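Local coordinates for putative exported protein (Bordetella parapertussis, PDB 3OCJ) that is of unknown function but has the fold of an S-adenosylmethionine-dependent methyltransferase and binds palmitic acid in the crystal, at residues A85-E88 against R89-E93. Residues are numbered along the deposited sequence; the frame is centred on the assembly and turned at random.
With PLM (palmitic acid), chain D.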
ATOM      1  N   ALA A  85      17.001  12.728  -6.829  1.00 19.78           N
ATOM      2  CA  ALA A  85      18.154  13.214  -6.085  1.00 20.56           C
ATOM      3  C   ALA A  85      18.800  12.032  -5.369  1.00 18.16           C
ATOM      4  O   ALA A  85      18.161  10.998  -5.177  1.00 17.43           O
ATOM      5  CB  ALA A  85      17.739  14.297  -5.097  1.00 20.21           C
ATOM      6  N   PRO A  86      20.081  12.161  -4.997  1.00 20.92           N
ATOM      7  CA  PRO A  86      20.793  11.024  -4.400  1.00 22.22           C
ATOM      8  C   PRO A  86      20.075  10.420  -3.182  1.00 21.04           C
ATOM      9  O   PRO A  86      19.843   9.212  -3.142  1.00 20.59           O
ATOM     10  CB  PRO A  86      22.151  11.629  -4.017  1.00 22.64           C
ATOM     11  CG  PRO A  86      22.352  12.730  -5.022  1.00 28.40           C
ATOM     12  CD  PRO A  86      20.972  13.310  -5.249  1.00 25.68           C
ATOM     13  N   LEU A  87      19.702  11.240  -2.206  1.00 19.86           N
ATOM     14  CA  LEU A  87      19.054  10.723  -1.001  1.00 19.32           C
ATOM     15  C   LEU A  87      17.662  10.182  -1.323  1.00 16.92           C
ATOM     16  O   LEU A  87      17.241   9.126  -0.825  1.00 17.73           O
ATOM     17  CB  LEU A  87      18.950  11.823   0.050  1.00 27.85           C
ATOM     18  CG  LEU A  87      18.758  11.394   1.501  1.00 31.72           C
ATOM     19  CD1 LEU A  87      19.861  10.429   1.916  1.00 36.48           C
ATOM     20  CD2 LEU A  87      18.743  12.620   2.408  1.00 42.75           C
ATOM     21  N   GLU A  88      16.944  10.928  -2.149  1.00 18.82           N
ATOM     22  CA  GLU A  88      15.637  10.504  -2.633  1.00 17.90           C
ATOM     23  C   GLU A  88      15.705   9.096  -3.212  1.00 15.41           C
ATOM     24  O   GLU A  88      14.837   8.266  -2.952  1.00 15.91           O
ATOM     25  CB  GLU A  88      15.168  11.491  -3.702  1.00 17.54           C
ATOM     26  CG  GLU A  88      13.778  11.251  -4.235  1.00 18.51           C
ATOM     27  CD  GLU A  88      13.349  12.327  -5.219  1.00 18.61           C
ATOM     28  OE1 GLU A  88      14.205  12.887  -5.936  1.00 18.95           O
ATOM     29  OE2 GLU A  88      12.140  12.630  -5.276  1.00 19.14           O
ATOM     30  N   ARG A  89      16.746   8.819  -3.988  1.00 15.31           N
ATOM     31  CA  ARG A  89      16.890   7.493  -4.598  1.00 15.22           C
ATOM     32  C   ARG A  89      17.132   6.397  -3.543  1.00 15.39           C
ATOM     33  O   ARG A  89      16.615   5.286  -3.664  1.00 15.89           O
ATOM     34  CB  ARG A  89      17.971   7.484  -5.685  1.00 15.47           C
ATOM     35  CG  ARG A  89      18.048   6.138  -6.431  1.00 15.31           C
ATOM     36  CD  ARG A  89      19.077   6.168  -7.575  1.00 16.23           C
ATOM     37  NE  ARG A  89      18.733   7.112  -8.638  1.00 16.13           N
ATOM     38  CZ  ARG A  89      17.863   6.861  -9.612  1.00 17.31           C
ATOM     39  NH1 ARG A  89      17.218   5.695  -9.632  1.00 19.33           N
ATOM     40  NH2 ARG A  89      17.609   7.775 -10.541  1.00 18.83           N
ATOM     41  N   VAL A  90      17.892   6.715  -2.498  1.00 16.27           N
ATOM     42  CA  VAL A  90      18.069   5.780  -1.389  1.00 17.92           C
ATOM     43  C   VAL A  90      16.723   5.451  -0.749  1.00 15.73           C
ATOM     44  O   VAL A  90      16.422   4.288  -0.455  1.00 17.07           O
ATOM     45  CB  VAL A  90      19.035   6.324  -0.325  1.00 19.31           C
ATOM     46  CG1 VAL A  90      19.087   5.377   0.871  1.00 20.90           C
ATOM     47  CG2 VAL A  90      20.426   6.498  -0.921  1.00 23.39           C
ATOM     48  N   PHE A  91      15.893   6.468  -0.544  1.00 15.33           N
ATOM     49  CA  PHE A  91      14.555   6.240   0.003  1.00 15.83           C
ATOM     50  C   PHE A  91      13.711   5.339  -0.905  1.00 17.67           C
ATOM     51  O   PHE A  91      13.014   4.433  -0.432  1.00 18.76           O
ATOM     52  CB  PHE A  91      13.825   7.566   0.239  1.00 17.61           C
ATOM     53  CG  PHE A  91      14.510   8.485   1.224  1.00 19.26           C
ATOM     54  CD1 PHE A  91      15.292   7.975   2.246  1.00 19.53           C
ATOM     55  CD2 PHE A  91      14.331   9.862   1.143  1.00 21.56           C
ATOM     56  CE1 PHE A  91      15.907   8.821   3.159  1.00 23.96           C
ATOM     57  CE2 PHE A  91      14.943  10.716   2.048  1.00 22.45           C
ATOM     58  CZ  PHE A  91      15.730  10.193   3.058  1.00 23.34           C
ATOM     59  N   TYR A  92      13.770   5.583  -2.211  1.00 15.17           N
ATOM     60  CA  TYR A  92      13.020   4.791  -3.187  1.00 17.00           C
ATOM     61  C   TYR A  92      13.531   3.358  -3.333  1.00 16.78           C
ATOM     62  O   TYR A  92      12.783   2.478  -3.744  1.00 17.48           O
ATOM     63  CB  TYR A  92      13.109   5.420  -4.580  1.00 18.36           C
ATOM     64  CG  TYR A  92      12.031   6.410  -4.974  1.00 16.20           C
ATOM     65  CD1 TYR A  92      12.013   7.699  -4.459  1.00 15.84           C
ATOM     66  CD2 TYR A  92      11.080   6.076  -5.936  1.00 18.75           C
ATOM     67  CE1 TYR A  92      11.046   8.611  -4.857  1.00 17.16           C
ATOM     68  CE2 TYR A  92      10.113   6.978  -6.333  1.00 19.77           C
ATOM     69  CZ  TYR A  92      10.104   8.244  -5.792  1.00 15.57           C
ATOM     70  OH  TYR A  92       9.142   9.155  -6.196  1.00 18.68           O
ATOM     71  N   GLU A  93      14.816   3.128  -3.052  1.00 16.13           N
ATOM     72  CA  GLU A  93      15.443   1.863  -3.438  1.00 15.26           C
ATOM     73  C   GLU A  93      15.993   1.010  -2.310  1.00 17.46           C
ATOM     74  O   GLU A  93      16.274  -0.178  -2.518  1.00 21.64           O
ATOM     75  CB  GLU A  93      16.539   2.109  -4.486  1.00 15.82           C
ATOM     76  CG  GLU A  93      15.976   2.606  -5.801  1.00 18.21           C
ATOM     77  CD  GLU A  93      17.029   2.895  -6.847  1.00 19.62           C
ATOM     78  OE1 GLU A  93      18.232   2.608  -6.613  1.00 20.85           O
ATOM     79  OE2 GLU A  93      16.629   3.383  -7.927  1.00 17.61           O
TER
HETATM   80  C1  PLM D 305       0.394   2.218   1.469  1.00 15.16           C
HETATM   81  O1  PLM D 305       0.394   1.328   0.593  1.00 21.49           O
HETATM   82  O2  PLM D 305      -0.487   3.103   1.413  1.00 16.26           O
HETATM   83  C2  PLM D 305       1.428   2.262   2.581  1.00 16.29           C
HETATM   84  C3  PLM D 305       2.588   1.286   2.377  1.00 16.90           C
HETATM   85  C4  PLM D 305       3.676   1.627   3.396  1.00 21.79           C
HETATM   86  C5  PLM D 305       4.793   0.594   3.467  1.00 25.39           C
HETATM   87  C6  PLM D 305       5.616   0.539   2.183  1.00 25.87           C
HETATM   88  C7  PLM D 305       5.880   1.914   1.582  1.00 25.00           C
HETATM   89  C8  PLM D 305       6.782   2.795   2.440  1.00 24.06           C
HETATM   90  C9  PLM D 305       6.991   4.110   1.697  1.00 22.44           C
HETATM   91  CA  PLM D 305       8.200   4.890   2.191  1.00 20.86           C
HETATM   92  CB  PLM D 305       8.681   5.825   1.087  1.00 23.61           C
HETATM   93  CC  PLM D 305       9.569   6.937   1.622  1.00 21.98           C
HETATM   94  CD  PLM D 305       9.987   7.869   0.494  1.00 26.31           C
HETATM   95  CE  PLM D 305      10.730   9.071   1.069  1.00 26.17           C
HETATM   96  CF  PLM D 305      10.757  10.235   0.091  1.00 26.56           C
HETATM   97  CG  PLM D 305      11.462   9.887  -1.210  1.00 26.38           C
HETATM   98  O   HOH W   1       9.660  11.843  -5.802  1.00 17.76           O
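L87 and F91, one turn apart on helix 86-94, meet through the branch point of the leucine, whose CG lies 3.6 Å from F91 CZ, with CD2 touching the same corner of the ring. L87 O lies over one face of the ring, displaced from its centre to the CG-CD2 side, 3.5 Å from F91 CG, and also accepts a hydrogen bond from F91 N (3.0 Å from L87 O). On the neighbouring strip of the helix surface, E88 and Y92 run side by side in the same direction, with carboxylate and phenol planes 78° apart. E88 CG, anti to the backbone N (chi1 -176°), lies 3.8 Å from Y92 CE1, and the extended remainder carries the carboxylate towards the phenol end. A water joins the far ends, donating to E88 OE2 and hydrogen-bonded to Y92 OH. E88 OE1 reaches back through its anti lone pair to A85 N (2.9 Å), the half of a capping box in which the N3 side chain accepts the N-cap backbone N-H; A85 has no side-chain acceptor to complete the other half. S54 also hydrogen-bonds E88 OE2. This helix belongs to the helical N-terminal part, before strand 121-124, the first of the Rossmann-like sheet. The palmitic acid tail ends against it, CE 3.5 Å from F91 CB and CG 3.9 Å from Y92 CE1. L47 packs on L87, L51 and V256 on F91, and H77 meets the Y92 ring edge-to-face.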